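Local coordinates for aldo-keto reductase family 1 member C1 (Caenorhabditis elegans, PDB 1QWK), which probably acts as an NADPH-dependent aldose reductase, converting carbonyl groups of aldehydes and sugars to alcohols, at residues H179-Q184 and S292-R297; Q175-L180 and T199-L204; Q232-L237 and A287-S292; W155-I160 and H185-F190; G208-T213 and A223-D228. All coordinates share one frame; numbering follows the deposited sequence.

Contact 1: H179-Q184 and S292-R297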
# COMPACT_ATOMS: atom_id res chain seq x y z
N HIS A 179 3.89 9.51 -3.95
CA HIS A 179 4.06 9.58 -5.39
C HIS A 179 4.81 10.86 -5.70
O HIS A 179 5.07 11.66 -4.80
CB HIS A 179 2.71 9.53 -6.12
CG HIS A 179 1.67 10.47 -5.59
ND1 HIS A 179 0.98 10.22 -4.42
CD2 HIS A 179 1.18 11.63 -6.07
CE1 HIS A 179 0.11 11.20 -4.22
NE2 HIS A 179 0.21 12.06 -5.21
N LEU A 180 5.19 11.06 -6.96
CA LEU A 180 5.97 12.24 -7.33
C LEU A 180 5.39 13.56 -6.82
O LEU A 180 6.14 14.40 -6.32
CB LEU A 180 6.13 12.32 -8.85
CG LEU A 180 7.02 13.48 -9.33
CD1 LEU A 180 8.40 13.37 -8.70
CD2 LEU A 180 7.11 13.43 -10.85
N TYR A 181 4.08 13.72 -6.95
CA TYR A 181 3.44 14.95 -6.51
C TYR A 181 3.02 14.97 -5.03
O TYR A 181 2.12 15.70 -4.63
CB TYR A 181 2.26 15.28 -7.43
CG TYR A 181 2.68 15.91 -8.75
CD1 TYR A 181 4.03 15.98 -9.13
CD2 TYR A 181 1.73 16.47 -9.61
CE1 TYR A 181 4.42 16.59 -10.32
CE2 TYR A 181 2.11 17.08 -10.81
CZ TYR A 181 3.46 17.14 -11.16
OH TYR A 181 3.84 17.75 -12.33
N PHE A 182 3.69 14.14 -4.23
CA PHE A 182 3.50 14.05 -2.77
C PHE A 182 4.61 13.11 -2.31
O PHE A 182 4.35 11.99 -1.83
CB PHE A 182 2.13 13.50 -2.39
CG PHE A 182 1.78 13.72 -0.95
CD1 PHE A 182 1.73 15.02 -0.42
CD2 PHE A 182 1.56 12.64 -0.09
CE1 PHE A 182 1.46 15.23 0.93
CE2 PHE A 182 1.29 12.85 1.26
CZ PHE A 182 1.24 14.14 1.78
N PRO A 183 5.87 13.55 -2.45
CA PRO A 183 7.13 12.88 -2.12
C PRO A 183 7.33 12.31 -0.73
O PRO A 183 8.06 11.33 -0.56
CB PRO A 183 8.19 13.94 -2.44
CG PRO A 183 7.56 14.80 -3.43
CD PRO A 183 6.15 14.92 -2.92
N GLN A 184 6.73 12.95 0.28
CA GLN A 184 6.88 12.50 1.65
C GLN A 184 8.36 12.35 2.04
O GLN A 184 8.77 11.34 2.62
CB GLN A 184 6.16 11.16 1.84
CG GLN A 184 4.64 11.25 1.65
CD GLN A 184 3.88 11.22 2.96
OE1 GLN A 184 4.21 11.93 3.91
NE2 GLN A 184 2.83 10.41 3.01
N SER A 292 9.46 20.28 -10.30
CA SER A 292 8.19 21.01 -10.31
C SER A 292 7.80 21.43 -8.89
O SER A 292 7.08 22.41 -8.70
CB SER A 292 7.07 20.17 -10.92
OG SER A 292 6.41 19.39 -9.93
N LYS A 293 8.28 20.68 -7.91
CA LYS A 293 8.00 20.94 -6.50
C LYS A 293 6.52 20.76 -6.13
O LYS A 293 6.11 21.11 -5.03
CB LYS A 293 8.45 22.36 -6.13
CG LYS A 293 9.94 22.61 -6.34
CD LYS A 293 10.80 21.78 -5.39
CE LYS A 293 12.29 22.02 -5.64
NZ LYS A 293 13.15 21.27 -4.68
N ASN A 294 5.73 20.22 -7.05
CA ASN A 294 4.31 19.99 -6.76
C ASN A 294 4.17 19.00 -5.62
O ASN A 294 4.79 17.94 -5.62
CB ASN A 294 3.58 19.44 -7.99
CG ASN A 294 3.25 20.52 -9.00
OD1 ASN A 294 2.60 21.51 -8.67
ND2 ASN A 294 3.69 20.33 -10.24
N SER A 295 3.35 19.36 -4.63
CA SER A 295 3.13 18.50 -3.48
C SER A 295 1.75 18.77 -2.89
O SER A 295 1.46 19.87 -2.43
CB SER A 295 4.20 18.74 -2.42
OG SER A 295 3.95 17.95 -1.26
N GLN A 296 0.91 17.74 -2.90
CA GLN A 296 -0.44 17.88 -2.35
C GLN A 296 -1.00 16.51 -2.02
O GLN A 296 -1.03 15.61 -2.86
CB GLN A 296 -1.34 18.58 -3.37
CG GLN A 296 -2.67 19.03 -2.78
CD GLN A 296 -3.57 19.68 -3.82
OE1 GLN A 296 -3.16 20.60 -4.53
NE2 GLN A 296 -4.81 19.22 -3.90
N ARG A 297 -1.46 16.35 -0.78
CA ARG A 297 -2.03 15.10 -0.33
C ARG A 297 -3.38 14.86 -1.03
O ARG A 297 -4.27 15.70 -0.97
CB ARG A 297 -2.23 15.14 1.19
CG ARG A 297 -2.67 13.83 1.80
CD ARG A 297 -3.02 14.02 3.27
NE ARG A 297 -1.90 14.45 4.10
CZ ARG A 297 -0.90 13.66 4.48
NH1 ARG A 297 -0.87 12.39 4.11
NH2 ARG A 297 0.05 14.13 5.28
O HOH W 1 6.99 16.83 -6.63
O HOH W 2 -0.70 15.41 -5.68
O HOH W 3 0.78 10.13 5.03
O HOH W 4 2.63 12.63 5.89
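Phe182 lies against Gln296 and Arg297. With CG anti to the backbone N (chi1 -166°), the ring lies along these two residues. Phe182 CB is 3.8 Å from Gln296 O, which CG also faces; next Phe182 CD1 meets Arg297 N at 3.5 Å, and CE1 comes to Arg297 CB, which sits over the ring face as a CH-pi donor. At the tip, Phe182 CZ rests 3.5 Å from Arg297 CZ, over the centre of the guanidinium face, with the two planes 70° apart. A flat, apolar ring suits this place because it can pack on both the methylene and the charged end of an arginine. That end forms a salt bridge with Glu315, and two waters at its edge link it to the amide of Gln184, whose NE2 is also hydrogen-bonded to Glu177 O. In the TIM barrel of this aldo-keto reductase, the contact ties the loop leaving strand 173-177 to the tail beyond helix 283-289. Nearby, Asn294 CB lies 3.6 Å from the centroid of the Tyr181 ring, while Tyr181 OH is hydrogen-bonded to Asp231. Ser292 OG accepts from Asn294 N in an ST turn. Tyr181 O takes the backbone hydrogen bond of Gln296 N at 2.9 Å.

Contact 2: Q175-L180 and T199-L204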
# COMPACT_ATOMS: atom_id res chain seq x y z
N GLN A 175 2.89 2.15 5.63
CA GLN A 175 2.29 2.28 4.32
C GLN A 175 1.57 3.62 4.25
O GLN A 175 0.64 3.88 5.01
CB GLN A 175 1.29 1.15 4.05
CG GLN A 175 0.72 1.18 2.64
CD GLN A 175 -0.19 0.01 2.33
OE1 GLN A 175 0.17 -1.16 2.52
NE2 GLN A 175 -1.38 0.31 1.82
N VAL A 176 2.01 4.47 3.33
CA VAL A 176 1.41 5.79 3.18
C VAL A 176 1.28 6.21 1.72
O VAL A 176 1.85 5.59 0.82
CB VAL A 176 2.27 6.87 3.89
CG1 VAL A 176 2.36 6.58 5.38
CG2 VAL A 176 3.67 6.92 3.28
N GLU A 177 0.52 7.28 1.50
CA GLU A 177 0.36 7.83 0.16
C GLU A 177 1.72 8.39 -0.21
O GLU A 177 2.31 9.16 0.55
CB GLU A 177 -0.66 8.98 0.18
CG GLU A 177 -0.86 9.62 -1.19
CD GLU A 177 -1.72 10.87 -1.14
OE1 GLU A 177 -2.45 11.06 -0.15
OE2 GLU A 177 -1.66 11.66 -2.12
N LEU A 178 2.24 7.99 -1.36
CA LEU A 178 3.54 8.48 -1.80
C LEU A 178 3.67 8.37 -3.31
O LEU A 178 3.55 7.29 -3.88
CB LEU A 178 4.68 7.70 -1.12
CG LEU A 178 6.10 8.28 -1.25
CD1 LEU A 178 6.97 7.73 -0.13
CD2 LEU A 178 6.69 7.94 -2.62
N HIS A 179 3.89 9.51 -3.95
CA HIS A 179 4.06 9.58 -5.39
C HIS A 179 4.81 10.86 -5.70
O HIS A 179 5.07 11.66 -4.80
CB HIS A 179 2.71 9.53 -6.12
CG HIS A 179 1.67 10.47 -5.59
ND1 HIS A 179 0.98 10.22 -4.42
CD2 HIS A 179 1.18 11.63 -6.07
CE1 HIS A 179 0.11 11.20 -4.22
NE2 HIS A 179 0.21 12.06 -5.21
N LEU A 180 5.19 11.06 -6.96
CA LEU A 180 5.97 12.24 -7.33
C LEU A 180 5.39 13.56 -6.82
O LEU A 180 6.14 14.40 -6.32
CB LEU A 180 6.13 12.32 -8.85
CG LEU A 180 7.02 13.48 -9.33
CD1 LEU A 180 8.40 13.37 -8.70
CD2 LEU A 180 7.11 13.43 -10.85
N THR A 199 6.10 1.62 2.34
CA THR A 199 5.33 1.14 1.20
C THR A 199 4.48 2.30 0.72
O THR A 199 3.77 2.94 1.51
CB THR A 199 4.40 -0.03 1.56
OG1 THR A 199 5.18 -1.19 1.86
CG2 THR A 199 3.47 -0.34 0.39
N SER A 200 4.57 2.57 -0.57
CA SER A 200 3.81 3.65 -1.19
C SER A 200 2.52 3.15 -1.81
O SER A 200 2.52 2.15 -2.53
CB SER A 200 4.65 4.28 -2.30
OG SER A 200 3.82 4.76 -3.36
N TYR A 201 1.41 3.83 -1.52
CA TYR A 201 0.16 3.48 -2.19
C TYR A 201 -0.15 4.71 -3.04
O TYR A 201 0.42 5.78 -2.81
CB TYR A 201 -0.98 3.11 -1.22
CG TYR A 201 -1.56 4.16 -0.31
CD1 TYR A 201 -2.36 5.20 -0.81
CD2 TYR A 201 -1.42 4.05 1.07
CE1 TYR A 201 -3.01 6.09 0.05
CE2 TYR A 201 -2.06 4.94 1.93
CZ TYR A 201 -2.85 5.95 1.43
OH TYR A 201 -3.49 6.80 2.30
N ALA A 202 -1.03 4.56 -4.03
CA ALA A 202 -1.38 5.65 -4.95
C ALA A 202 -0.10 6.12 -5.65
O ALA A 202 0.08 7.31 -5.92
CB ALA A 202 -2.02 6.81 -4.19
N THR A 203 0.77 5.16 -5.95
CA THR A 203 2.05 5.45 -6.58
C THR A 203 1.94 6.14 -7.93
O THR A 203 2.83 6.90 -8.32
CB THR A 203 2.86 4.14 -6.74
OG1 THR A 203 2.67 3.32 -5.57
CG2 THR A 203 4.34 4.44 -6.90
N LEU A 204 0.86 5.87 -8.65
CA LEU A 204 0.66 6.47 -9.98
C LEU A 204 -0.00 7.84 -9.94
O LEU A 204 -0.30 8.41 -10.99
CB LEU A 204 -0.15 5.53 -10.86
CG LEU A 204 0.54 4.19 -11.15
CD1 LEU A 204 -0.37 3.33 -12.00
CD2 LEU A 204 1.88 4.43 -11.85
O HOH W 5 5.36 8.22 -8.10
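Val176 and Ser200 are bridge partners in two neighbouring parallel strands of the TIM barrel, 173-177 and 197-201, whose short segments run 39° apart. Backbone hydrogen bonds come first: Val176 N to Thr199 O, Tyr201 N to Val176 O at 3.0 Å, and Leu178 N to Tyr201 O, which carries the pairing past the end of the first strand. Hydroxyls continue it. Ser200 OG donates to Leu178 O at 2.6 Å and accepts from Thr203 OG1 at 2.9 Å; a serine suits the place because its one hydroxyl can do both. Ring packing holds the other face, that of Gln175, Glu177 and Tyr201. Tyr201 CG lies between the backbone N and carbonyl carbon (chi1 67°), and the ring bends back over the neighbouring strand 173-177, one face on the Val176-Glu177 peptide with CE2 3.5 Å from Glu177 N. Tyr201 OH is hydrogen-bonded to Asn154 and Gln301. An alanine here would probably leave that peptide without its aromatic cover and Asn154 and Gln301 without their common hydroxyl. Alongside, Gln175 CG meets Thr199 CG2 at 3.9 Å, and the Gln175 side chain approaches Lys81, predicted to lower the pKa of the probable proton donor Tyr52. The backbone bonds thus set the register of the two strands near these predicted site residues, and the serine hydroxyl extends the pairing beyond the strand end.

Contact 3: Q232-L237 and A287-S292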
# COMPACT_ATOMS: atom_id res chain seq x y z
N GLN A 232 5.97 17.25 -17.16
CA GLN A 232 6.88 17.41 -18.29
C GLN A 232 8.16 16.60 -18.14
O GLN A 232 8.62 15.99 -19.10
CB GLN A 232 7.23 18.89 -18.49
CG GLN A 232 7.96 19.19 -19.80
CD GLN A 232 9.45 18.90 -19.76
OE1 GLN A 232 10.11 18.83 -20.80
NE2 GLN A 232 9.99 18.73 -18.55
N ASN A 233 8.73 16.59 -16.94
CA ASN A 233 9.96 15.86 -16.70
C ASN A 233 9.71 14.35 -16.76
O ASN A 233 10.57 13.60 -17.22
CB ASN A 233 10.55 16.26 -15.35
CG ASN A 233 11.02 17.71 -15.34
OD1 ASN A 233 10.83 18.44 -14.37
ND2 ASN A 233 11.65 18.14 -16.43
N VAL A 234 8.55 13.92 -16.30
CA VAL A 234 8.20 12.50 -16.35
C VAL A 234 8.08 12.05 -17.81
O VAL A 234 8.65 11.02 -18.20
CB VAL A 234 6.86 12.21 -15.63
CG1 VAL A 234 6.40 10.78 -15.92
CG2 VAL A 234 7.03 12.41 -14.13
N LEU A 235 7.35 12.82 -18.61
CA LEU A 235 7.17 12.51 -20.02
C LEU A 235 8.50 12.50 -20.77
O LEU A 235 8.72 11.67 -21.65
CB LEU A 235 6.22 13.53 -20.67
CG LEU A 235 4.79 13.56 -20.10
CD1 LEU A 235 3.99 14.67 -20.76
CD2 LEU A 235 4.12 12.21 -20.32
N ALA A 236 9.39 13.42 -20.40
CA ALA A 236 10.70 13.52 -21.03
C ALA A 236 11.55 12.30 -20.70
O ALA A 236 12.22 11.74 -21.58
CB ALA A 236 11.41 14.78 -20.56
N LEU A 237 11.53 11.88 -19.44
CA LEU A 237 12.31 10.72 -19.03
C LEU A 237 11.72 9.43 -19.62
O LEU A 237 12.46 8.49 -19.92
CB LEU A 237 12.36 10.62 -17.50
CG LEU A 237 13.22 9.50 -16.91
CD1 LEU A 237 14.65 9.62 -17.42
CD2 LEU A 237 13.18 9.58 -15.38
N ALA A 287 16.11 14.02 -8.89
CA ALA A 287 16.08 15.46 -8.64
C ALA A 287 15.35 16.18 -9.77
O ALA A 287 14.56 17.09 -9.52
CB ALA A 287 17.50 16.00 -8.51
N LYS A 288 15.62 15.78 -11.00
CA LYS A 288 14.98 16.40 -12.15
C LYS A 288 13.46 16.21 -12.09
O LYS A 288 12.70 17.14 -12.34
CB LYS A 288 15.52 15.80 -13.45
CG LYS A 288 14.98 16.47 -14.71
CD LYS A 288 15.38 17.94 -14.74
CE LYS A 288 14.97 18.60 -16.05
NZ LYS A 288 15.45 20.01 -16.11
N LEU A 289 13.03 15.00 -11.76
CA LEU A 289 11.60 14.73 -11.68
C LEU A 289 10.92 15.53 -10.57
O LEU A 289 9.74 15.85 -10.68
CB LEU A 289 11.33 13.24 -11.45
CG LEU A 289 11.71 12.27 -12.57
CD1 LEU A 289 11.37 10.85 -12.12
CD2 LEU A 289 10.96 12.60 -13.85
N GLU A 290 11.66 15.86 -9.52
CA GLU A 290 11.10 16.61 -8.40
C GLU A 290 11.19 18.13 -8.56
O GLU A 290 10.77 18.87 -7.68
CB GLU A 290 11.79 16.21 -7.10
CG GLU A 290 11.79 14.70 -6.84
CD GLU A 290 12.50 14.34 -5.54
OE1 GLU A 290 13.52 14.98 -5.21
OE2 GLU A 290 12.05 13.39 -4.86
N GLU A 291 11.71 18.60 -9.69
CA GLU A 291 11.87 20.04 -9.89
C GLU A 291 10.58 20.86 -9.87
O GLU A 291 10.59 22.02 -9.46
CB GLU A 291 12.65 20.33 -11.17
CG GLU A 291 11.80 20.44 -12.42
CD GLU A 291 12.56 21.02 -13.60
OE1 GLU A 291 11.94 21.22 -14.67
OE2 GLU A 291 13.78 21.28 -13.46
N SER A 292 9.46 20.28 -10.30
CA SER A 292 8.19 21.01 -10.31
C SER A 292 7.80 21.43 -8.89
O SER A 292 7.08 22.41 -8.70
CB SER A 292 7.07 20.17 -10.92
OG SER A 292 6.41 19.39 -9.93
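Asn233 and Leu289 bring their CA atoms to 5.4 Å, where the first turn of helix 232-241 meets the end of helix 283-289. Both are probably the two helices that aldo-keto reductases add to the TIM barrel, outside its alternating strand-helix units. In 287-292 the helix gives way to a turn, with Glu291 N still bonded to Lys288 O at 3.2 Å. The close backbones suit Asn233, a short polar residue that points into the junction: its CB is 3.8 Å from Lys288 O, and its amide end reaches among Lys288 and Glu291. Lys288 crosses the Asn233 side chain at about a right angle, bending at chi2 (62°), and Lys288 NZ forms a salt bridge with Glu291 OE2 at 3.4 Å, its hydrogen bond weak. The apolar half centres on Leu289. Leu289 CD2 touches Asn233 O at 3.5 Å and packs on Val234 CG2, the two side chains crossing at about a right angle. Branched aliphatic residues suit this place, since helix 245-255 packs on Val234 and Leu237 as well, through Leu249 and Val248 respectively. One turn beyond Asn233, Leu237 CD2 meets the other methyl of Leu289, CD1, at 3.9 Å.

Contact 4: W155-I160 and H185-F190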
# COMPACT_ATOMS: atom_id res chain seq x y z
N TRP A 155 -0.16 6.77 9.63
CA TRP A 155 0.26 7.26 10.94
C TRP A 155 1.29 8.35 10.67
O TRP A 155 1.98 8.30 9.64
CB TRP A 155 0.94 6.16 11.75
CG TRP A 155 0.02 5.14 12.38
CD1 TRP A 155 -1.10 4.58 11.84
CD2 TRP A 155 0.21 4.51 13.65
NE1 TRP A 155 -1.62 3.64 12.70
CE2 TRP A 155 -0.83 3.58 13.82
CE3 TRP A 155 1.17 4.64 14.67
CZ2 TRP A 155 -0.95 2.77 14.96
CZ3 TRP A 155 1.05 3.84 15.81
CH2 TRP A 155 -0.01 2.92 15.95
N ASN A 156 1.41 9.33 11.56
CA ASN A 156 2.43 10.36 11.36
C ASN A 156 3.68 9.97 12.15
O ASN A 156 3.66 9.00 12.91
CB ASN A 156 1.93 11.76 11.77
CG ASN A 156 1.57 11.88 13.24
OD1 ASN A 156 2.29 11.40 14.11
ND2 ASN A 156 0.45 12.54 13.51
N ASN A 157 4.77 10.70 11.96
CA ASN A 157 6.03 10.40 12.63
C ASN A 157 5.94 10.35 14.15
O ASN A 157 6.54 9.47 14.77
CB ASN A 157 7.11 11.41 12.23
CG ASN A 157 7.46 11.35 10.76
OD1 ASN A 157 7.01 10.46 10.03
ND2 ASN A 157 8.26 12.31 10.31
N ASP A 158 5.20 11.28 14.74
CA ASP A 158 5.08 11.32 16.20
C ASP A 158 4.36 10.09 16.74
O ASP A 158 4.73 9.57 17.80
CB ASP A 158 4.33 12.59 16.63
CG ASP A 158 5.08 13.86 16.27
OD1 ASP A 158 6.29 13.93 16.56
OD2 ASP A 158 4.45 14.78 15.70
N GLN A 159 3.35 9.62 16.02
CA GLN A 159 2.60 8.44 16.45
C GLN A 159 3.49 7.21 16.36
O GLN A 159 3.47 6.35 17.24
CB GLN A 159 1.34 8.28 15.59
CG GLN A 159 0.32 9.40 15.83
CD GLN A 159 -0.85 9.37 14.87
OE1 GLN A 159 -0.67 9.29 13.66
NE2 GLN A 159 -2.06 9.47 15.41
N ILE A 160 4.28 7.11 15.29
CA ILE A 160 5.18 5.97 15.15
C ILE A 160 6.23 6.00 16.26
O ILE A 160 6.55 4.97 16.85
CB ILE A 160 5.86 5.96 13.77
CG1 ILE A 160 4.81 5.72 12.69
CG2 ILE A 160 6.94 4.87 13.72
CD1 ILE A 160 5.33 5.78 11.26
N HIS A 185 9.17 13.36 1.72
CA HIS A 185 10.59 13.31 2.04
C HIS A 185 10.83 13.14 3.54
O HIS A 185 11.66 12.34 3.96
CB HIS A 185 11.30 14.58 1.56
CG HIS A 185 11.34 14.72 0.07
ND1 HIS A 185 12.02 13.84 -0.75
CD2 HIS A 185 10.76 15.63 -0.75
CE1 HIS A 185 11.85 14.20 -2.01
NE2 HIS A 185 11.10 15.29 -2.04
N ASP A 186 10.09 13.91 4.34
CA ASP A 186 10.23 13.85 5.80
C ASP A 186 9.90 12.48 6.37
O ASP A 186 10.64 11.95 7.20
CB ASP A 186 9.34 14.91 6.45
CG ASP A 186 9.57 15.03 7.94
OD1 ASP A 186 10.70 15.38 8.35
OD2 ASP A 186 8.62 14.78 8.72
N HIS A 187 8.79 11.89 5.93
CA HIS A 187 8.39 10.59 6.44
C HIS A 187 9.39 9.50 6.07
O HIS A 187 9.77 8.69 6.92
CB HIS A 187 7.00 10.20 5.93
CG HIS A 187 6.47 8.93 6.51
ND1 HIS A 187 6.19 8.79 7.85
CD2 HIS A 187 6.16 7.74 5.94
CE1 HIS A 187 5.72 7.57 8.08
NE2 HIS A 187 5.70 6.92 6.93
N VAL A 188 9.82 9.47 4.81
CA VAL A 188 10.77 8.47 4.36
C VAL A 188 12.09 8.59 5.12
O VAL A 188 12.67 7.58 5.52
CB VAL A 188 11.02 8.58 2.84
CG1 VAL A 188 12.09 7.58 2.39
CG2 VAL A 188 9.73 8.32 2.08
N ASP A 189 12.56 9.81 5.32
CA ASP A 189 13.81 10.00 6.06
C ASP A 189 13.65 9.52 7.50
O ASP A 189 14.55 8.91 8.06
CB ASP A 189 14.24 11.46 6.02
CG ASP A 189 14.73 11.88 4.65
OD1 ASP A 189 15.47 11.09 4.02
OD2 ASP A 189 14.40 12.99 4.19
N PHE A 190 12.49 9.80 8.09
CA PHE A 190 12.20 9.38 9.45
C PHE A 190 12.23 7.85 9.55
O PHE A 190 12.86 7.29 10.44
CB PHE A 190 10.83 9.88 9.89
CG PHE A 190 10.35 9.32 11.19
CD1 PHE A 190 10.80 9.84 12.40
CD2 PHE A 190 9.46 8.25 11.22
CE1 PHE A 190 10.36 9.32 13.61
CE2 PHE A 190 9.02 7.71 12.42
CZ PHE A 190 9.47 8.25 13.62
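Asn157 lies flat on the Phe190 ring, its amide stacked only 13° from the ring plane. Asn157 CB sits over the centre of this face as a CH-pi donor, 3.8 Å from the centroid. At the ring's edge, near its plane, Ile160 CG2 approaches Phe190 CE2 at 3.8 Å, while Phe190 CZ comes to 3.4 Å from Asn157 O. The His187 ring is met at its edge too: His187 ND1 donates to Asn157 OD1 at 2.9 Å, with 161° at the hydrogen and the acceptor near the ring plane, and Ile160 CD1 touches CE1. Amide and imidazole are nearly coplanar, and asparagine suits the place because one small flat group both covers an aromatic face and accepts from a histidine. Asn157 CG stands anti to the carbonyl carbon (chi1 -64°), which brings it against Phe190. His187 NE2 is hydrogen-bonded to Ser174, so both ring nitrogens are engaged and the ring's rotation is fixed. Asn156 starts helix 157-164 as N-cap of a capping box: its OD1 accepts from Gln159 N at 2.8 Å, and Gln159 OE1 accepts from Asn156 N. Helices 157-164 and 185-193 thus lie next to each other on the outside of the barrel, before and after strand 173-177 in the chain, with Ile160 packing on Ser174 and His187 on Val176 of that strand.

Contact 5: G208-T213 and A223-D228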
# COMPACT_ATOMS: atom_id res chain seq x y z
N GLY A 208 -4.53 10.74 -14.90
CA GLY A 208 -3.74 11.43 -15.91
C GLY A 208 -4.43 11.68 -17.24
O GLY A 208 -3.88 12.38 -18.09
N ARG A 209 -5.64 11.14 -17.41
CA ARG A 209 -6.38 11.31 -18.65
C ARG A 209 -7.87 11.53 -18.46
O ARG A 209 -8.45 11.15 -17.45
CB ARG A 209 -6.21 10.08 -19.55
CG ARG A 209 -4.80 9.82 -20.05
CD ARG A 209 -4.80 8.66 -21.01
NE ARG A 209 -3.49 8.44 -21.62
CZ ARG A 209 -3.24 7.53 -22.55
NH1 ARG A 209 -4.22 6.74 -22.99
NH2 ARG A 209 -2.02 7.40 -23.05
N VAL A 210 -8.48 12.16 -19.47
CA VAL A 210 -9.91 12.42 -19.50
C VAL A 210 -10.34 11.81 -20.82
O VAL A 210 -9.87 12.22 -21.89
CB VAL A 210 -10.22 13.94 -19.51
CG1 VAL A 210 -11.73 14.15 -19.49
CG2 VAL A 210 -9.57 14.62 -18.33
N ASN A 211 -11.21 10.81 -20.76
CA ASN A 211 -11.68 10.13 -21.96
C ASN A 211 -13.02 10.68 -22.43
O ASN A 211 -13.84 11.12 -21.63
CB ASN A 211 -11.81 8.63 -21.69
CG ASN A 211 -10.48 7.98 -21.40
OD1 ASN A 211 -9.63 7.88 -22.27
ND2 ASN A 211 -10.30 7.54 -20.16
N PHE A 212 -13.22 10.65 -23.74
CA PHE A 212 -14.45 11.12 -24.36
C PHE A 212 -15.04 9.96 -25.14
O PHE A 212 -14.39 9.40 -26.02
CB PHE A 212 -14.14 12.29 -25.30
CG PHE A 212 -13.58 13.49 -24.60
CD1 PHE A 212 -14.41 14.35 -23.88
CD2 PHE A 212 -12.21 13.75 -24.61
CE1 PHE A 212 -13.89 15.43 -23.18
CE2 PHE A 212 -11.68 14.84 -23.92
CZ PHE A 212 -12.52 15.68 -23.20
N THR A 213 -16.27 9.58 -24.80
CA THR A 213 -16.93 8.47 -25.47
C THR A 213 -18.36 8.85 -25.83
O THR A 213 -19.06 9.48 -25.03
CB THR A 213 -16.98 7.22 -24.56
OG1 THR A 213 -15.68 6.97 -24.02
CG2 THR A 213 -17.44 6.01 -25.36
N ALA A 223 -7.76 13.41 -23.52
CA ALA A 223 -7.03 14.64 -23.27
C ALA A 223 -6.27 14.51 -21.95
O ALA A 223 -6.75 13.89 -21.01
CB ALA A 223 -7.98 15.83 -23.20
N PRO A 224 -5.05 15.08 -21.88
CA PRO A 224 -4.26 15.00 -20.65
C PRO A 224 -4.86 15.83 -19.52
O PRO A 224 -5.48 16.87 -19.75
CB PRO A 224 -2.89 15.52 -21.09
CG PRO A 224 -3.25 16.52 -22.15
CD PRO A 224 -4.31 15.79 -22.94
N ALA A 225 -4.68 15.36 -18.29
CA ALA A 225 -5.19 16.06 -17.12
C ALA A 225 -4.02 16.37 -16.19
O ALA A 225 -3.05 15.61 -16.16
CB ALA A 225 -6.22 15.19 -16.39
N PRO A 226 -4.08 17.48 -15.43
CA PRO A 226 -2.99 17.85 -14.52
C PRO A 226 -2.73 16.71 -13.54
O PRO A 226 -3.59 16.38 -12.72
CB PRO A 226 -3.52 19.10 -13.83
CG PRO A 226 -5.01 18.91 -13.86
CD PRO A 226 -5.23 18.38 -15.25
N SER A 227 -1.54 16.13 -13.62
CA SER A 227 -1.22 14.98 -12.78
C SER A 227 0.24 14.58 -12.89
O SER A 227 0.96 15.05 -13.77
CB SER A 227 -2.07 13.81 -13.22
OG SER A 227 -1.80 13.52 -14.59
N ASP A 228 0.66 13.66 -12.02
CA ASP A 228 2.02 13.15 -12.00
C ASP A 228 2.36 12.54 -13.37
O ASP A 228 3.46 12.71 -13.88
CB ASP A 228 2.18 12.04 -10.95
CG ASP A 228 1.59 12.40 -9.59
OD1 ASP A 228 0.42 12.83 -9.53
OD2 ASP A 228 2.31 12.23 -8.58
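Val210 and Ala223 form the antiparallel hydrogen-bonded pair of a small beta hairpin with a long loop, set in the excursion that follows barrel strand 197-201. In aldose reductases the loop at this position folds over the bound cofactor; the centre of this contact lies about 24 Å from that of the chain. Val210 N donates to Ala223 O at 2.9 Å, and Ala223 N returns a bond to Val210 O. Their side chains share one face, where Val210 CG2 meets Ala225 CB at 3.9 Å; CG2 is the branch beside the backbone N, which brings it to that methyl. The Phe212 ring presents its edge, CE2 standing 3.9 Å from Ala223 CB and the methyl near the ring plane. Alanines suit this side by letting larger neighbours come close. On the other face Arg209 and Pro224 make the non-hydrogen-bonded pair, where proline's missing N-H costs no bond across the strands. Arg209, extended from CG to NE, has a cation-pi partner in Trp222. At the other end, Ser227 OG turns back (chi1 59°) to donate to Ala225 O at 2.9 Å and lies 3.1 Å from Gly208 CA. An alanine here would probably leave Ala225 O without that hydroxyl and open a small gap beside Gly208. Gly208 O accepts from Gln230 NE2 and, at 3.1 Å, from Ala225 N, which lies 61° out of the carbonyl plane.

Contact 4 opens first, at 155-160, and closes at 185-190 around strand 173-177. Contacts 1 and 2 both start within that loop, from one overlapping stretch, so each crosses contact 4. Contact 2 closes early, at 199-204, completing a beta-alpha-beta unit. Contact 1 runs on to 292-297, joining the loop after strand 173-177 to the tail. Nested inside its loop, in series, are contact 5, the hairpin of 208-213 and 223-228, and contact 3, the helix pair of 232-237 and 287-292. Shared Ser292 and Leu180, which packs on Val234 and Leu289, connect contacts 1 and 3; Asp228 OD2, bonded to Tyr181 N, connects contacts 1 and 5.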